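Local atomic coordinates of luciferase (PDB entry 1VPR), a protein that catalyses, as the third of three homologous luciferase domains, the blue-light-emitting oxidation of dinoflagellate luciferin, an open tetrapyrrole, by oxygen. Residues G77-E82 against K305-P310; Y154-N159 against I209-D214; H236-P241 against G262-M267. All coordinates share one frame; numbering follows the deposited sequence.

How the contacts relate
All three contacts belong to the catalytic domain and reach one antiparallel sheet of ten strands, rolled into the calycin barrel. Along the chain, contact 1 spans the longest range: 77-82 comes first, 305-310 last, and contacts 2 and 3 follow one another in between. Contact 1 fastens an early loop to the last barrel strand, 297-307. Contact 2 seats the loop before the first barrel strand, 163-169, on the end of strand 206-212, and contact 3 joins strands 237-241 and 259-266. Centres of contacts 1 and 2 lie about 18 Å apart, and the two adjoin through P310 and I209. Contact 3 lies apart, about 20 Å from contact 2 and 29 Å from contact 1, centre to centre.

Contact 1 of 3, residues G77-E82 against K305-P310; sequences GGPLCE and KVSNDP
V306 O docks into the turn G78-C81, where it accepts the N-H of L80 at 2.9 Å. The donor stands above the carbonyl plane, 47° out of it, and the oxygen also lies 3.0 Å from G78 C. A side chain at G78 would run straight into this oxygen. The turn is type I, closed by paired backbone bonds between G78 and C81. V306 fills the buried side: with CG1 anti to its own carbonyl carbon (chi1 -62°), that methyl rests 3.6 Å from C81 O and near C81 CB. V306 and S307 both face R164 in a classic beta bulge on the last barrel strand, and R164 also reaches G77 O with its guanidinium group.

Toward solvent the fit is looser. L80 crosses N308 at about a right angle, its CD1 3.5 Å from N308 OD1 and 4.0 Å from K305 CD. The extended K305 chain carries NZ to N308 OD1, which it bonds at 3.0 Å, and to H162 O. P79 CG comes to 4.0 Å from S307 OG. That hydroxyl accepts the D309 N-H in an ST turn where the strand ends; an alanine at S307 would probably leave this N-H without its acceptor and let the chain after the strand loosen.

The firm hold is thus backbone to backbone, with valine and cysteine carbons beneath it, whereas the exposed leucine adds mainly apolar cover to a lysine-asparagine pair at the barrel's rim.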
loop_
_atom_site.group_PDB
_atom_site.type_symbol
_atom_site.label_atom_id
_atom_site.label_comp_id
_atom_site.label_asym_id
_atom_site.label_seq_id
_atom_site.Cartn_x
_atom_site.Cartn_y
_atom_site.Cartn_z
ATOM N N GLY A 77 6.111 9.879 17.466
ATOM C CA GLY A 77 6.221 8.884 18.522
ATOM C C GLY A 77 4.874 8.553 19.160
ATOM O O GLY A 77 3.870 9.231 18.932
ATOM N N GLY A 78 4.852 7.486 19.954
ATOM C CA GLY A 78 3.634 7.067 20.622
ATOM C C GLY A 78 4.017 6.402 21.925
ATOM O O GLY A 78 5.203 6.205 22.179
ATOM N N PRO A 79 3.047 6.001 22.756
ATOM C CA PRO A 79 3.344 5.361 24.042
ATOM C C PRO A 79 4.224 4.125 24.019
ATOM O O PRO A 79 4.942 3.869 24.988
ATOM C CB PRO A 79 1.961 5.091 24.630
ATOM C CG PRO A 79 1.084 5.025 23.453
ATOM C CD PRO A 79 1.597 6.101 22.536
ATOM N N LEU A 80 4.185 3.357 22.934
ATOM C CA LEU A 80 5.017 2.157 22.864
ATOM C C LEU A 80 6.421 2.456 22.364
ATOM O O LEU A 80 7.308 1.619 22.490
ATOM C CB LEU A 80 4.374 1.120 21.950
ATOM C CG LEU A 80 2.978 0.630 22.334
ATOM C CD1 LEU A 80 2.451 -0.258 21.170
ATOM C CD2 LEU A 80 3.017 -0.129 23.665
ATOM N N CYS A 81 6.626 3.634 21.784
ATOM C CA CYS A 81 7.943 4.006 21.268
ATOM C C CYS A 81 7.890 5.507 21.023
ATOM O O CYS A 81 7.415 5.977 19.981
ATOM C CB CYS A 81 8.244 3.285 19.954
ATOM S SG CYS A 81 9.862 3.755 19.243
ATOM N N GLU A 82 8.383 6.255 22.000
ATOM C CA GLU A 82 8.351 7.712 21.934
ATOM C C GLU A 82 9.395 8.310 21.012
ATOM O O GLU A 82 9.257 9.462 20.591
ATOM C CB GLU A 82 8.542 8.302 23.336
ATOM C CG GLU A 82 7.513 7.844 24.382
ATOM C CD GLU A 82 6.171 8.559 24.257
ATOM O OE1 GLU A 82 5.271 8.277 25.086
ATOM O OE2 GLU A 82 6.009 9.400 23.337
ATOM N N LYS A 305 6.312 -0.234 15.940
ATOM C CA LYS A 305 4.993 0.046 16.497
ATOM C C LYS A 305 5.055 1.130 17.584
ATOM O O LYS A 305 5.702 0.951 18.624
ATOM C CB LYS A 305 4.380 -1.236 17.061
ATOM C CG LYS A 305 2.867 -1.179 17.056
ATOM C CD LYS A 305 2.233 -2.353 17.749
ATOM C CE LYS A 305 0.743 -2.306 17.520
ATOM N NZ LYS A 305 0.065 -3.498 18.130
ATOM N N VAL A 306 4.397 2.261 17.343
ATOM C CA VAL A 306 4.436 3.350 18.319
ATOM C C VAL A 306 3.179 3.387 19.196
ATOM O O VAL A 306 3.172 4.019 20.263
ATOM C CB VAL A 306 4.682 4.724 17.613
ATOM C CG1 VAL A 306 6.062 4.706 16.889
ATOM C CG2 VAL A 306 3.568 5.029 16.601
ATOM N N SER A 307 2.129 2.678 18.791
ATOM C CA SER A 307 0.897 2.662 19.587
ATOM C C SER A 307 -0.034 1.522 19.234
ATOM O O SER A 307 -0.104 1.140 18.083
ATOM C CB SER A 307 0.114 3.956 19.365
ATOM O OG SER A 307 -1.027 3.964 20.208
ATOM N N ASN A 308 -0.767 0.995 20.217
ATOM C CA ASN A 308 -1.748 -0.051 19.952
ATOM C C ASN A 308 -3.040 0.576 19.389
ATOM O O ASN A 308 -3.935 -0.128 18.942
ATOM C CB ASN A 308 -2.113 -0.800 21.235
ATOM C CG ASN A 308 -1.059 -1.794 21.651
ATOM O OD1 ASN A 308 -0.312 -2.310 20.812
ATOM N ND2 ASN A 308 -1.000 -2.092 22.951
ATOM N N ASP A 309 -3.122 1.904 19.400
ATOM C CA ASP A 309 -4.296 2.619 18.924
ATOM C C ASP A 309 -4.048 3.271 17.565
ATOM O O ASP A 309 -3.156 4.131 17.424
ATOM C CB ASP A 309 -4.664 3.697 19.955
ATOM C CG ASP A 309 -5.957 4.401 19.636
ATOM O OD1 ASP A 309 -6.330 5.287 20.431
ATOM O OD2 ASP A 309 -6.606 4.075 18.616
ATOM N N PRO A 310 -4.818 2.869 16.532
ATOM C CA PRO A 310 -4.605 3.479 15.216
ATOM C C PRO A 310 -5.123 4.922 15.191
ATOM O O PRO A 310 -4.731 5.716 14.325
ATOM C CB PRO A 310 -5.409 2.572 14.291
ATOM C CG PRO A 310 -6.580 2.172 15.171
ATOM C CD PRO A 310 -5.848 1.819 16.459
#

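Contact 2 of 3, residues Y154-N159 against I209-D214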
loop_
_atom_site.group_PDB
_atom_site.type_symbol
_atom_site.label_atom_id
_atom_site.label_comp_id
_atom_site.label_asym_id
_atom_site.label_seq_id
_atom_site.Cartn_x
_atom_site.Cartn_y
_atom_site.Cartn_z
ATOM N N TYR A 154 -7.758 -19.055 8.378
ATOM C CA TYR A 154 -7.220 -18.727 9.689
ATOM C C TYR A 154 -7.706 -17.343 10.122
ATOM O O TYR A 154 -7.747 -16.413 9.319
ATOM C CB TYR A 154 -5.689 -18.718 9.658
ATOM C CG TYR A 154 -5.101 -18.459 11.009
ATOM C CD1 TYR A 154 -5.136 -19.435 11.995
ATOM C CD2 TYR A 154 -4.572 -17.217 11.340
ATOM C CE1 TYR A 154 -4.668 -19.175 13.280
ATOM C CE2 TYR A 154 -4.095 -16.954 12.621
ATOM C CZ TYR A 154 -4.152 -17.932 13.585
ATOM O OH TYR A 154 -3.721 -17.663 14.860
ATOM N N VAL A 155 -8.074 -17.210 11.389
ATOM C CA VAL A 155 -8.526 -15.919 11.888
ATOM C C VAL A 155 -7.613 -15.512 13.031
ATOM O O VAL A 155 -7.627 -16.133 14.095
ATOM C CB VAL A 155 -9.989 -15.983 12.403
ATOM C CG1 VAL A 155 -10.441 -14.585 12.822
ATOM C CG2 VAL A 155 -10.917 -16.574 11.319
ATOM N N PRO A 156 -6.783 -14.471 12.829
ATOM C CA PRO A 156 -5.890 -14.050 13.906
ATOM C C PRO A 156 -6.667 -13.842 15.186
ATOM O O PRO A 156 -7.785 -13.313 15.162
ATOM C CB PRO A 156 -5.276 -12.767 13.354
ATOM C CG PRO A 156 -5.118 -13.131 11.873
ATOM C CD PRO A 156 -6.504 -13.714 11.591
ATOM N N LYS A 157 -6.081 -14.258 16.300
ATOM C CA LYS A 157 -6.767 -14.143 17.579
ATOM C C LYS A 157 -6.426 -12.907 18.401
ATOM O O LYS A 157 -7.263 -12.416 19.179
ATOM C CB LYS A 157 -6.486 -15.387 18.444
ATOM C CG LYS A 157 -6.748 -16.732 17.772
ATOM C CD LYS A 157 -8.164 -16.835 17.243
ATOM C CE LYS A 157 -8.432 -18.216 16.636
ATOM N NZ LYS A 157 -7.370 -18.633 15.656
ATOM N N THR A 158 -5.213 -12.391 18.257
ATOM C CA THR A 158 -4.833 -11.239 19.054
ATOM C C THR A 158 -4.782 -9.882 18.350
ATOM O O THR A 158 -4.378 -8.903 18.971
ATOM C CB THR A 158 -3.461 -11.480 19.733
ATOM O OG1 THR A 158 -2.433 -11.535 18.739
ATOM C CG2 THR A 158 -3.473 -12.809 20.501
ATOM N N ASN A 159 -5.181 -9.816 17.076
ATOM C CA ASN A 159 -5.150 -8.558 16.316
ATOM C C ASN A 159 -3.843 -7.794 16.529
ATOM O O ASN A 159 -3.843 -6.610 16.893
ATOM C CB ASN A 159 -6.329 -7.685 16.736
ATOM C CG ASN A 159 -7.645 -8.377 16.546
ATOM O OD1 ASN A 159 -7.872 -9.036 15.528
ATOM N ND2 ASN A 159 -8.531 -8.231 17.513
ATOM N N ILE A 209 -3.669 0.768 11.391
ATOM C CA ILE A 209 -4.429 -0.426 11.064
ATOM C C ILE A 209 -5.456 -0.742 12.125
ATOM O O ILE A 209 -5.166 -0.710 13.328
ATOM C CB ILE A 209 -3.485 -1.652 10.948
ATOM C CG1 ILE A 209 -2.448 -1.415 9.866
ATOM C CG2 ILE A 209 -4.282 -2.934 10.640
ATOM C CD1 ILE A 209 -1.326 -2.505 9.864
ATOM N N ASN A 210 -6.661 -1.031 11.674
ATOM C CA ASN A 210 -7.730 -1.444 12.553
ATOM C C ASN A 210 -7.804 -2.892 12.129
ATOM O O ASN A 210 -7.997 -3.175 10.938
ATOM C CB ASN A 210 -9.050 -0.761 12.193
ATOM C CG ASN A 210 -9.255 0.528 12.953
ATOM O OD1 ASN A 210 -9.740 0.518 14.092
ATOM N ND2 ASN A 210 -8.872 1.641 12.342
ATOM N N GLN A 211 -7.645 -3.808 13.071
ATOM C CA GLN A 211 -7.713 -5.224 12.726
ATOM C C GLN A 211 -8.705 -5.957 13.610
ATOM O O GLN A 211 -8.672 -5.811 14.831
ATOM C CB GLN A 211 -6.335 -5.891 12.857
ATOM C CG GLN A 211 -6.426 -7.448 12.807
ATOM C CD GLN A 211 -5.085 -8.164 12.833
ATOM O OE1 GLN A 211 -4.126 -7.707 13.453
ATOM N NE2 GLN A 211 -5.017 -9.318 12.170
ATOM N N PHE A 212 -9.610 -6.714 12.989
ATOM C CA PHE A 212 -10.564 -7.510 13.748
ATOM C C PHE A 212 -10.518 -8.905 13.105
ATOM O O PHE A 212 -11.237 -9.183 12.153
ATOM C CB PHE A 212 -11.978 -6.940 13.644
ATOM C CG PHE A 212 -12.984 -7.672 14.521
ATOM C CD1 PHE A 212 -13.087 -7.383 15.886
ATOM C CD2 PHE A 212 -13.834 -8.651 13.974
ATOM C CE1 PHE A 212 -14.026 -8.054 16.698
ATOM C CE2 PHE A 212 -14.769 -9.320 14.773
ATOM C CZ PHE A 212 -14.862 -9.016 16.135
ATOM N N GLY A 213 -9.654 -9.768 13.617
ATOM C CA GLY A 213 -9.540 -11.100 13.041
ATOM C C GLY A 213 -8.969 -11.048 11.630
ATOM O O GLY A 213 -7.852 -10.566 11.417
ATOM N N ASP A 214 -9.756 -11.502 10.661
ATOM C CA ASP A 214 -9.324 -11.527 9.273
ATOM C C ASP A 214 -9.797 -10.330 8.436
ATOM O O ASP A 214 -9.699 -10.349 7.196
ATOM C CB ASP A 214 -9.784 -12.836 8.617
ATOM C CG ASP A 214 -11.284 -13.040 8.716
ATOM O OD1 ASP A 214 -11.799 -14.041 8.183
ATOM O OD2 ASP A 214 -11.966 -12.200 9.331
#
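N159 reaches over to G213 and accepts its N-H on OD1, a short, nearly straight bond of 2.7 Å (170° at the hydrogen). The donor is tilted 20° from the plane of the amide C=O. G213 is also packed by V155 and P156: V155 CG1 sits 3.6 Å from its CA, and P156 CD 3.4 Å from its O. Its phi is positive, 67°, and a CB there would strike V155 CG1. With D214 it forms the two-residue tip, close to a type II' turn, of the hairpin joining strands 206-212 and 215-219.

Next to these holds lies the extended side chain of Q211. Its NE2 bonds G213 O at 3.2 Å within both amide planes, while OE1, pressed to 3.1 Å from N159 C, accepts the N-H of L161. Bonded at both NE2 and OE1, the amide has its rotation fixed. The P156 side chain crosses that of Q211 at about a right angle, CB 3.7 Å from NE2.

Farther out, E257 shapes the loop itself, meeting the N-H groups of K157 and T158 and the hydroxyl of Y154; K157 NZ folds back to V155 O at 3.0 Å. The polar link across is therefore N159 to the G213 N-H, and Q211 ties its own turn to L161 just past the loop, in place of regular strand pairing.

Contact 3 of 3, residues H236-P241 against G262-M267; sequences HYFYEP and GFFWEM
Y237 and F263 form an offset edge-to-face pair: the edge of the phenylalanine points at the face of the tyrosine, planes 85° apart and centroids 5.7 Å apart. The second aromatic pair, F238 with F264, is oblique, the two rings touching at F238 CZ and F264 CE2, 3.5 Å apart. F238 has its CG in the crowded position, between the backbone N and the carbonyl carbon (chi1 61°). Its CZ meets the edge of the F264 ring, and the F238 ring also stacks on W232. E240 CG lies more loosely, 4.3 Å from F264 CE2.

These strands are not sheet neighbours. Strand 247-253 runs between them in the barrel, and the axes of 237-241 and 262-266 approach to 9.0 Å at an angle of 50°. Strand alternation puts Y237, F263 and W265 on one face of the sheet and F238, E240 and F264 on the other, so the side chains meet on both sides of the intervening strand; V251 touches both Y237 and F263.

Among polar atoms, Y237 OH enters at ring edges: near the plane of F263, 3.2 Å from CE2, and at the edge of W265, 3.6 Å from CD1. The indole NE1 is bonded to P144 O, and the carboxylate of E240 pairs with R230.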
loop_
_atom_site.group_PDB
_atom_site.type_symbol
_atom_site.label_atom_id
_atom_site.label_comp_id
_atom_site.label_asym_id
_atom_site.label_seq_id
_atom_site.Cartn_x
_atom_site.Cartn_y
_atom_site.Cartn_z
ATOM N N HIS A 236 -9.670 -11.940 -0.151
ATOM C CA HIS A 236 -10.535 -11.192 -1.062
ATOM C C HIS A 236 -9.838 -10.007 -1.707
ATOM O O HIS A 236 -9.066 -9.304 -1.071
ATOM C CB HIS A 236 -11.797 -10.734 -0.314
ATOM C CG HIS A 236 -12.684 -11.869 0.110
ATOM N ND1 HIS A 236 -13.670 -12.384 -0.705
ATOM C CD2 HIS A 236 -12.696 -12.622 1.240
ATOM C CE1 HIS A 236 -14.260 -13.399 -0.092
ATOM N NE2 HIS A 236 -13.687 -13.563 1.089
ATOM N N TYR A 237 -10.121 -9.797 -2.989
ATOM C CA TYR A 237 -9.503 -8.728 -3.767
ATOM C C TYR A 237 -9.925 -7.319 -3.382
ATOM O O TYR A 237 -10.999 -7.084 -2.826
ATOM C CB TYR A 237 -9.836 -8.899 -5.264
ATOM C CG TYR A 237 -8.794 -9.635 -6.077
ATOM C CD1 TYR A 237 -8.904 -10.999 -6.324
ATOM C CD2 TYR A 237 -7.708 -8.958 -6.607
ATOM C CE1 TYR A 237 -7.954 -11.664 -7.086
ATOM C CE2 TYR A 237 -6.757 -9.608 -7.361
ATOM C CZ TYR A 237 -6.890 -10.961 -7.595
ATOM O OH TYR A 237 -5.943 -11.593 -8.337
ATOM N N PHE A 238 -9.047 -6.374 -3.666
ATOM C CA PHE A 238 -9.377 -4.984 -3.473
ATOM C C PHE A 238 -8.584 -4.235 -4.514
ATOM O O PHE A 238 -7.609 -4.738 -5.078
ATOM C CB PHE A 238 -9.154 -4.487 -2.020
ATOM C CG PHE A 238 -7.736 -4.572 -1.525
ATOM C CD1 PHE A 238 -6.948 -3.431 -1.456
ATOM C CD2 PHE A 238 -7.220 -5.778 -1.061
ATOM C CE1 PHE A 238 -5.650 -3.486 -0.919
ATOM C CE2 PHE A 238 -5.944 -5.846 -0.528
ATOM C CZ PHE A 238 -5.152 -4.690 -0.453
ATOM N N TYR A 239 -9.026 -3.031 -4.790
ATOM C CA TYR A 239 -8.432 -2.214 -5.821
ATOM C C TYR A 239 -7.646 -1.049 -5.212
ATOM O O TYR A 239 -8.157 -0.338 -4.344
ATOM C CB TYR A 239 -9.572 -1.695 -6.698
ATOM C CG TYR A 239 -9.201 -0.558 -7.627
ATOM C CD1 TYR A 239 -8.083 -0.654 -8.451
ATOM C CD2 TYR A 239 -9.976 0.610 -7.684
ATOM C CE1 TYR A 239 -7.732 0.376 -9.325
ATOM C CE2 TYR A 239 -9.633 1.655 -8.548
ATOM C CZ TYR A 239 -8.505 1.521 -9.371
ATOM O OH TYR A 239 -8.165 2.502 -10.277
ATOM N N GLU A 240 -6.404 -0.881 -5.654
ATOM C CA GLU A 240 -5.578 0.216 -5.182
ATOM C C GLU A 240 -5.224 1.212 -6.287
ATOM O O GLU A 240 -4.338 0.948 -7.097
ATOM C CB GLU A 240 -4.270 -0.304 -4.573
ATOM C CG GLU A 240 -4.427 -1.003 -3.231
ATOM C CD GLU A 240 -4.451 -0.020 -2.061
ATOM O OE1 GLU A 240 -4.902 1.144 -2.241
ATOM O OE2 GLU A 240 -4.032 -0.431 -0.957
ATOM N N PRO A 241 -5.955 2.335 -6.384
ATOM C CA PRO A 241 -5.577 3.299 -7.427
ATOM C C PRO A 241 -4.343 4.021 -6.877
ATOM O O PRO A 241 -4.283 4.321 -5.678
ATOM C CB PRO A 241 -6.788 4.229 -7.512
ATOM C CG PRO A 241 -7.476 4.057 -6.170
ATOM C CD PRO A 241 -7.326 2.582 -5.910
ATOM N N GLY A 262 0.516 -11.842 0.602
ATOM C CA GLY A 262 -0.378 -11.400 -0.460
ATOM C C GLY A 262 0.331 -11.123 -1.760
ATOM O O GLY A 262 1.495 -11.491 -1.953
ATOM N N PHE A 263 -0.362 -10.472 -2.666
ATOM C CA PHE A 263 0.234 -10.156 -3.953
ATOM C C PHE A 263 -0.573 -9.018 -4.527
ATOM O O PHE A 263 -1.723 -8.805 -4.114
ATOM C CB PHE A 263 0.127 -11.355 -4.900
ATOM C CG PHE A 263 -1.274 -11.735 -5.212
ATOM C CD1 PHE A 263 -2.011 -12.532 -4.324
ATOM C CD2 PHE A 263 -1.889 -11.269 -6.373
ATOM C CE1 PHE A 263 -3.332 -12.853 -4.597
ATOM C CE2 PHE A 263 -3.222 -11.586 -6.649
ATOM C CZ PHE A 263 -3.935 -12.370 -5.775
ATOM N N PHE A 264 0.019 -8.294 -5.476
ATOM C CA PHE A 264 -0.665 -7.190 -6.133
ATOM C C PHE A 264 -0.320 -7.225 -7.603
ATOM O O PHE A 264 0.847 -7.246 -7.951
ATOM C CB PHE A 264 -0.234 -5.825 -5.575
ATOM C CG PHE A 264 -0.702 -5.571 -4.183
ATOM C CD1 PHE A 264 0.010 -6.049 -3.102
ATOM C CD2 PHE A 264 -1.918 -4.935 -3.959
ATOM C CE1 PHE A 264 -0.484 -5.916 -1.809
ATOM C CE2 PHE A 264 -2.415 -4.793 -2.674
ATOM C CZ PHE A 264 -1.703 -5.288 -1.597
ATOM N N TRP A 265 -1.345 -7.227 -8.446
ATOM C CA TRP A 265 -1.165 -7.211 -9.888
ATOM C C TRP A 265 -1.104 -5.764 -10.322
ATOM O O TRP A 265 -2.071 -5.029 -10.137
ATOM C CB TRP A 265 -2.345 -7.866 -10.600
ATOM C CG TRP A 265 -2.281 -9.356 -10.655
ATOM C CD1 TRP A 265 -2.980 -10.236 -9.886
ATOM C CD2 TRP A 265 -1.472 -10.147 -11.542
ATOM N NE1 TRP A 265 -2.658 -11.535 -10.230
ATOM C CE2 TRP A 265 -1.738 -11.508 -11.248
ATOM C CE3 TRP A 265 -0.554 -9.842 -12.554
ATOM C CZ2 TRP A 265 -1.118 -12.559 -11.936
ATOM C CZ3 TRP A 265 0.069 -10.901 -13.241
ATOM C CH2 TRP A 265 -0.222 -12.232 -12.925
ATOM N N GLU A 266 0.026 -5.358 -10.889
ATOM C CA GLU A 266 0.206 -3.989 -11.382
ATOM C C GLU A 266 -0.259 -4.098 -12.835
ATOM O O GLU A 266 0.475 -4.586 -13.710
ATOM C CB GLU A 266 1.685 -3.606 -11.295
ATOM C CG GLU A 266 2.031 -2.198 -11.765
ATOM C CD GLU A 266 3.523 -1.928 -11.646
ATOM O OE1 GLU A 266 4.286 -2.554 -12.421
ATOM O OE2 GLU A 266 3.927 -1.115 -10.768
HETATM N N MSE A 267 -1.488 -3.640 -13.079
HETATM C CA MSE A 267 -2.116 -3.776 -14.373
HETATM C C MSE A 267 -1.416 -3.171 -15.581
HETATM O O MSE A 267 -1.461 -3.743 -16.665
HETATM C CB MSE A 267 -3.555 -3.273 -14.293
HETATM C CG MSE A 267 -4.427 -3.976 -13.235
HETATM SE SE MSE A 267 -4.388 -5.901 -13.422
HETATM C CE MSE A 267 -4.796 -5.995 -15.321
#